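Local coordinates for beta-galactosidase (Bacillus circulans subsp. alkalophilus, PDB 3TTY), which hydrolyses terminal beta-galactosidic bonds as a trimeric TIM-barrel glycoside hydrolase and binds galactose in the pocket of its barrel, at residues R30-A35 against F345-S350; G216-Y221 against L411-G416. All blocks are in the same frame, centred on the assembly; numbering follows the deposited sequence.

How the contacts relate
Helix 22-35, early in the TIM barrel, brings R30-A35 into contact 1, whose partner F345-S350 follows the eighth and last barrel strand, 339-344. The pairing therefore closes a loop spanning nearly the whole barrel and joins its first helix to the chain beyond its last strand. Within that loop G216-Y221 appears, near the start of the long helix 215-243, but its partner L411-G416 comes only after helix 371-386, at the end of helix 405-413 and in the loop after it. The two loops thus cross. Contact 1 stays within the barrel domain, whereas contact 2 joins barrel and trimerisation region; their centres lie about 45 Å apart on opposite sides of the chain's centre.

Contact 1 of 2, residues R30-A35 against F345-S350; sequences RMFNLA and FQLRRS. With GLA (alpha-D-galactopyranose), chain H.
L347 lays its CD1 methyl over one face of the F32 ring, 4.0 Å from the ring centroid and 28° off the ring normal, a CH-pi contact. The far end of the ring is the part most closely met: CZ of F32 is 3.5 Å from CD1 of L347. With its CG anti to the carbonyl carbon (chi1 -66°), F32 extends from helix 22-35 until CZ meets the leucine, while Y15 meets the same phenylalanine edge-to-face. This helix follows the first strand of the TIM barrel, and F345-S350 continues from the eighth, so the leucine-phenylalanine pair packs across the closure of the barrel. Alongside it, M31 and R348 cross at about a right angle. The M31 chain bends at chi3 (-87°) and its CE methyl approaches R348 NH2 obliquely, at 3.8 Å. The charge of that guanidinium is met by a salt bridge to D28, on helix 22-35 one turn before M31, and W20 adds a cation-pi contact. At the start of the loop, F345 lines the galactose pocket, with C4 of the sugar 3.8 Å above the plane of its ring; CB of Q346, which follows a cis peptide bond, covers the opposite face.

Contact 2 of 2, residues G216-Y221 against L411-G416; sequences GISLDY and LELSSG
L413 straddles CB of S218 with its two methyl groups, CD1 and CD2 each lying 3.7 Å from that carbon. CG of L413 stands anti to the carbonyl carbon (chi1 -72°), which turns the forked end of the leucine toward S218. CD1 also extends along the helix to the backbone N of L219, 3.9 Å away. The serine hydroxyl is engaged by E206 and T212 of the same chain, so S218 offers the leucine chiefly its methylene. L413 ends helix 405-413 and packs on helix 215-243 of the TIM barrel, joining the trimerisation region to the barrel within one subunit. Beyond it the chain leaves helical geometry at S414, whose OG donates a 2.7 Å hydrogen bond to the carbonyl O of G416; the donor is tilted 23° from the carbonyl plane. S415 OG is hydrogen-bonded to N314 of a neighbouring subunit, and S414 packs on Y357 of the same neighbour. The L413-S218 contact itself is apolar, van der Waals packing of a buried leucine against a serine whose polar end is satisfied by other residues, and the polar link beside it is made by R211 NH2 to the carbonyl O of S414.

Contact 1 of 2, residues R30-A35 against F345-S350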
# COMPACT_ATOMS: atom_id res chain seq x y z
N ARG A 30 -36.01 27.19 -17.77
CA ARG A 30 -35.80 27.70 -19.11
C ARG A 30 -34.84 26.78 -19.88
O ARG A 30 -35.13 26.37 -21.00
CB ARG A 30 -35.28 29.15 -19.09
CG ARG A 30 -35.06 29.74 -20.49
CD ARG A 30 -34.44 31.15 -20.47
NE ARG A 30 -33.05 31.12 -20.04
CZ ARG A 30 -32.03 30.77 -20.81
NH1 ARG A 30 -32.24 30.41 -22.08
NH2 ARG A 30 -30.80 30.76 -20.33
N MET A 31 -33.71 26.45 -19.27
CA MET A 31 -32.73 25.58 -19.91
C MET A 31 -33.20 24.11 -20.05
O MET A 31 -32.89 23.46 -21.05
CB MET A 31 -31.35 25.69 -19.23
CG MET A 31 -30.61 27.00 -19.59
SD MET A 31 -29.00 27.34 -18.84
CE MET A 31 -29.49 28.13 -17.31
N PHE A 32 -33.96 23.62 -19.07
CA PHE A 32 -34.50 22.26 -19.15
C PHE A 32 -35.42 22.14 -20.37
O PHE A 32 -35.41 21.13 -21.07
CB PHE A 32 -35.25 21.84 -17.87
CG PHE A 32 -34.35 21.71 -16.64
CD1 PHE A 32 -32.97 21.74 -16.76
CD2 PHE A 32 -34.90 21.54 -15.37
CE1 PHE A 32 -32.15 21.63 -15.63
CE2 PHE A 32 -34.09 21.43 -14.25
CZ PHE A 32 -32.72 21.46 -14.38
N ASN A 33 -36.21 23.18 -20.64
CA ASN A 33 -37.07 23.17 -21.81
C ASN A 33 -36.27 23.21 -23.11
O ASN A 33 -36.58 22.48 -24.05
CB ASN A 33 -38.10 24.31 -21.75
CG ASN A 33 -39.17 24.06 -20.68
OD1 ASN A 33 -39.72 22.96 -20.58
ND2 ASN A 33 -39.45 25.09 -19.88
N LEU A 34 -35.22 24.03 -23.16
CA LEU A 34 -34.31 24.05 -24.30
C LEU A 34 -33.72 22.67 -24.57
O LEU A 34 -33.53 22.29 -25.73
CB LEU A 34 -33.17 25.04 -24.07
CG LEU A 34 -33.55 26.52 -24.07
CD1 LEU A 34 -32.30 27.38 -23.95
CD2 LEU A 34 -34.34 26.86 -25.33
N ALA A 35 -33.40 21.93 -23.51
CA ALA A 35 -32.71 20.65 -23.66
C ALA A 35 -33.66 19.45 -23.77
O ALA A 35 -33.20 18.32 -23.97
CB ALA A 35 -31.71 20.44 -22.53
N PHE A 345 -26.65 12.23 -13.48
CA PHE A 345 -26.22 13.08 -12.38
C PHE A 345 -25.27 14.12 -12.98
O PHE A 345 -24.33 13.74 -13.68
CB PHE A 345 -25.49 12.30 -11.28
CG PHE A 345 -25.15 13.14 -10.08
CD1 PHE A 345 -26.03 13.23 -9.00
CD2 PHE A 345 -23.98 13.87 -10.03
CE1 PHE A 345 -25.74 14.02 -7.89
CE2 PHE A 345 -23.67 14.67 -8.93
CZ PHE A 345 -24.56 14.74 -7.86
N GLN A 346 -25.53 15.42 -12.78
CA GLN A 346 -26.78 15.96 -12.29
C GLN A 346 -27.17 17.10 -13.23
O GLN A 346 -26.44 17.41 -14.16
CB GLN A 346 -26.65 16.46 -10.84
CG GLN A 346 -25.50 17.45 -10.61
CD GLN A 346 -25.48 17.99 -9.18
OE1 GLN A 346 -26.53 18.29 -8.61
NE2 GLN A 346 -24.28 18.12 -8.59
N LEU A 347 -28.32 17.74 -12.99
CA LEU A 347 -28.82 18.76 -13.90
C LEU A 347 -28.08 20.12 -13.79
O LEU A 347 -27.95 20.84 -14.78
CB LEU A 347 -30.33 18.91 -13.77
CG LEU A 347 -31.12 17.65 -14.09
CD1 LEU A 347 -32.60 17.94 -14.28
CD2 LEU A 347 -30.54 16.98 -15.35
N ARG A 348 -27.59 20.45 -12.61
CA ARG A 348 -26.78 21.66 -12.44
C ARG A 348 -25.69 21.46 -11.39
O ARG A 348 -25.97 20.99 -10.29
CB ARG A 348 -27.64 22.88 -12.10
CG ARG A 348 -26.96 23.88 -11.19
CD ARG A 348 -26.98 25.34 -11.65
NE ARG A 348 -28.21 25.82 -12.31
CZ ARG A 348 -28.27 26.99 -12.95
NH1 ARG A 348 -27.20 27.77 -13.01
NH2 ARG A 348 -29.39 27.40 -13.54
N ARG A 349 -24.46 21.81 -11.73
CA ARG A 349 -23.29 21.53 -10.89
C ARG A 349 -23.40 22.18 -9.51
O ARG A 349 -23.96 23.27 -9.33
CB ARG A 349 -21.99 21.94 -11.60
CG ARG A 349 -21.52 20.92 -12.62
CD ARG A 349 -20.47 21.40 -13.64
NE ARG A 349 -19.12 21.37 -13.13
CZ ARG A 349 -18.04 20.97 -13.81
NH1 ARG A 349 -18.11 20.55 -15.06
NH2 ARG A 349 -16.86 21.01 -13.21
N SER A 350 -22.89 21.45 -8.52
CA SER A 350 -22.76 21.93 -7.15
C SER A 350 -21.51 22.81 -7.05
O SER A 350 -20.76 22.91 -8.02
CB SER A 350 -22.61 20.75 -6.21
OG SER A 350 -21.53 19.95 -6.66
C1 GLA H . -23.47 7.99 -7.68
C2 GLA H . -24.47 8.72 -6.74
C3 GLA H . -24.73 10.18 -7.16
C4 GLA H . -23.39 10.84 -7.40
C5 GLA H . -22.58 10.01 -8.41
C6 GLA H . -21.26 10.74 -8.69
O1 GLA H . -23.96 7.68 -8.99
O2 GLA H . -25.70 8.02 -6.70
O3 GLA H . -25.43 10.91 -6.13
O4 GLA H . -22.71 10.85 -6.15
O5 GLA H . -22.27 8.74 -7.83
O6 GLA H . -20.67 10.23 -9.89

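Contact 2 of 2, residues G216-Y221 against L411-G416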
# COMPACT_ATOMS: atom_id res chain seq x y z
N GLY A 216 -16.69 -19.72 5.21
CA GLY A 216 -18.08 -19.96 5.50
C GLY A 216 -18.69 -18.82 6.29
O GLY A 216 -19.83 -18.39 6.03
N ILE A 217 -17.94 -18.32 7.26
CA ILE A 217 -18.37 -17.18 8.06
C ILE A 217 -18.42 -15.90 7.21
O ILE A 217 -19.40 -15.17 7.21
CB ILE A 217 -17.43 -17.01 9.26
CG1 ILE A 217 -17.40 -18.29 10.09
CG2 ILE A 217 -17.86 -15.83 10.12
CD1 ILE A 217 -16.53 -18.21 11.34
N SER A 218 -17.34 -15.64 6.48
CA SER A 218 -17.24 -14.45 5.64
C SER A 218 -18.35 -14.43 4.60
O SER A 218 -18.96 -13.39 4.34
CB SER A 218 -15.88 -14.43 4.96
OG SER A 218 -14.85 -14.27 5.91
N LEU A 219 -18.61 -15.58 4.00
CA LEU A 219 -19.64 -15.72 2.99
C LEU A 219 -21.02 -15.39 3.57
O LEU A 219 -21.75 -14.58 3.00
CB LEU A 219 -19.63 -17.13 2.41
CG LEU A 219 -20.64 -17.48 1.31
CD1 LEU A 219 -20.61 -16.44 0.21
CD2 LEU A 219 -20.36 -18.88 0.75
N ASP A 220 -21.37 -16.02 4.69
CA ASP A 220 -22.63 -15.76 5.38
C ASP A 220 -22.78 -14.33 5.86
O ASP A 220 -23.89 -13.81 5.88
CB ASP A 220 -22.83 -16.70 6.57
CG ASP A 220 -23.29 -18.08 6.14
OD1 ASP A 220 -23.28 -19.00 6.99
OD2 ASP A 220 -23.63 -18.25 4.95
N TYR A 221 -21.70 -13.69 6.26
CA TYR A 221 -21.83 -12.32 6.74
C TYR A 221 -22.19 -11.38 5.59
O TYR A 221 -23.01 -10.45 5.74
CB TYR A 221 -20.57 -11.87 7.48
CG TYR A 221 -20.82 -10.67 8.35
CD1 TYR A 221 -21.44 -10.81 9.60
CD2 TYR A 221 -20.45 -9.39 7.93
CE1 TYR A 221 -21.69 -9.71 10.40
CE2 TYR A 221 -20.69 -8.29 8.73
CZ TYR A 221 -21.31 -8.45 9.96
OH TYR A 221 -21.54 -7.35 10.73
N LEU A 411 -15.55 -17.25 -4.46
CA LEU A 411 -14.32 -17.18 -5.25
C LEU A 411 -13.37 -16.13 -4.71
O LEU A 411 -12.18 -16.37 -4.58
CB LEU A 411 -14.63 -16.88 -6.71
CG LEU A 411 -15.01 -18.06 -7.59
CD1 LEU A 411 -15.29 -17.57 -9.00
CD2 LEU A 411 -13.89 -19.10 -7.59
N GLU A 412 -13.89 -14.95 -4.39
CA GLU A 412 -13.01 -13.87 -3.98
C GLU A 412 -12.47 -14.04 -2.56
O GLU A 412 -11.45 -13.45 -2.21
CB GLU A 412 -13.68 -12.51 -4.16
CG GLU A 412 -13.95 -12.18 -5.63
CD GLU A 412 -14.57 -10.80 -5.84
OE1 GLU A 412 -14.83 -10.09 -4.84
OE2 GLU A 412 -14.81 -10.45 -7.02
N LEU A 413 -13.16 -14.84 -1.75
CA LEU A 413 -12.73 -15.09 -0.38
C LEU A 413 -11.82 -16.30 -0.29
O LEU A 413 -11.15 -16.52 0.72
CB LEU A 413 -13.94 -15.29 0.53
CG LEU A 413 -14.75 -14.04 0.85
CD1 LEU A 413 -16.19 -14.38 1.24
CD2 LEU A 413 -14.04 -13.29 1.95
N SER A 414 -11.83 -17.11 -1.34
CA SER A 414 -11.07 -18.34 -1.37
C SER A 414 -9.57 -18.11 -1.16
O SER A 414 -8.99 -17.17 -1.72
CB SER A 414 -11.29 -19.06 -2.71
OG SER A 414 -10.68 -20.34 -2.71
N SER A 415 -8.96 -18.97 -0.37
CA SER A 415 -7.51 -18.97 -0.23
C SER A 415 -6.88 -19.90 -1.28
O SER A 415 -6.79 -21.11 -1.08
CB SER A 415 -7.09 -19.39 1.18
OG SER A 415 -5.69 -19.63 1.25
N GLY A 416 -6.44 -19.31 -2.40
CA GLY A 416 -6.00 -20.08 -3.55
C GLY A 416 -7.19 -20.32 -4.45
O GLY A 416 -8.33 -20.02 -4.06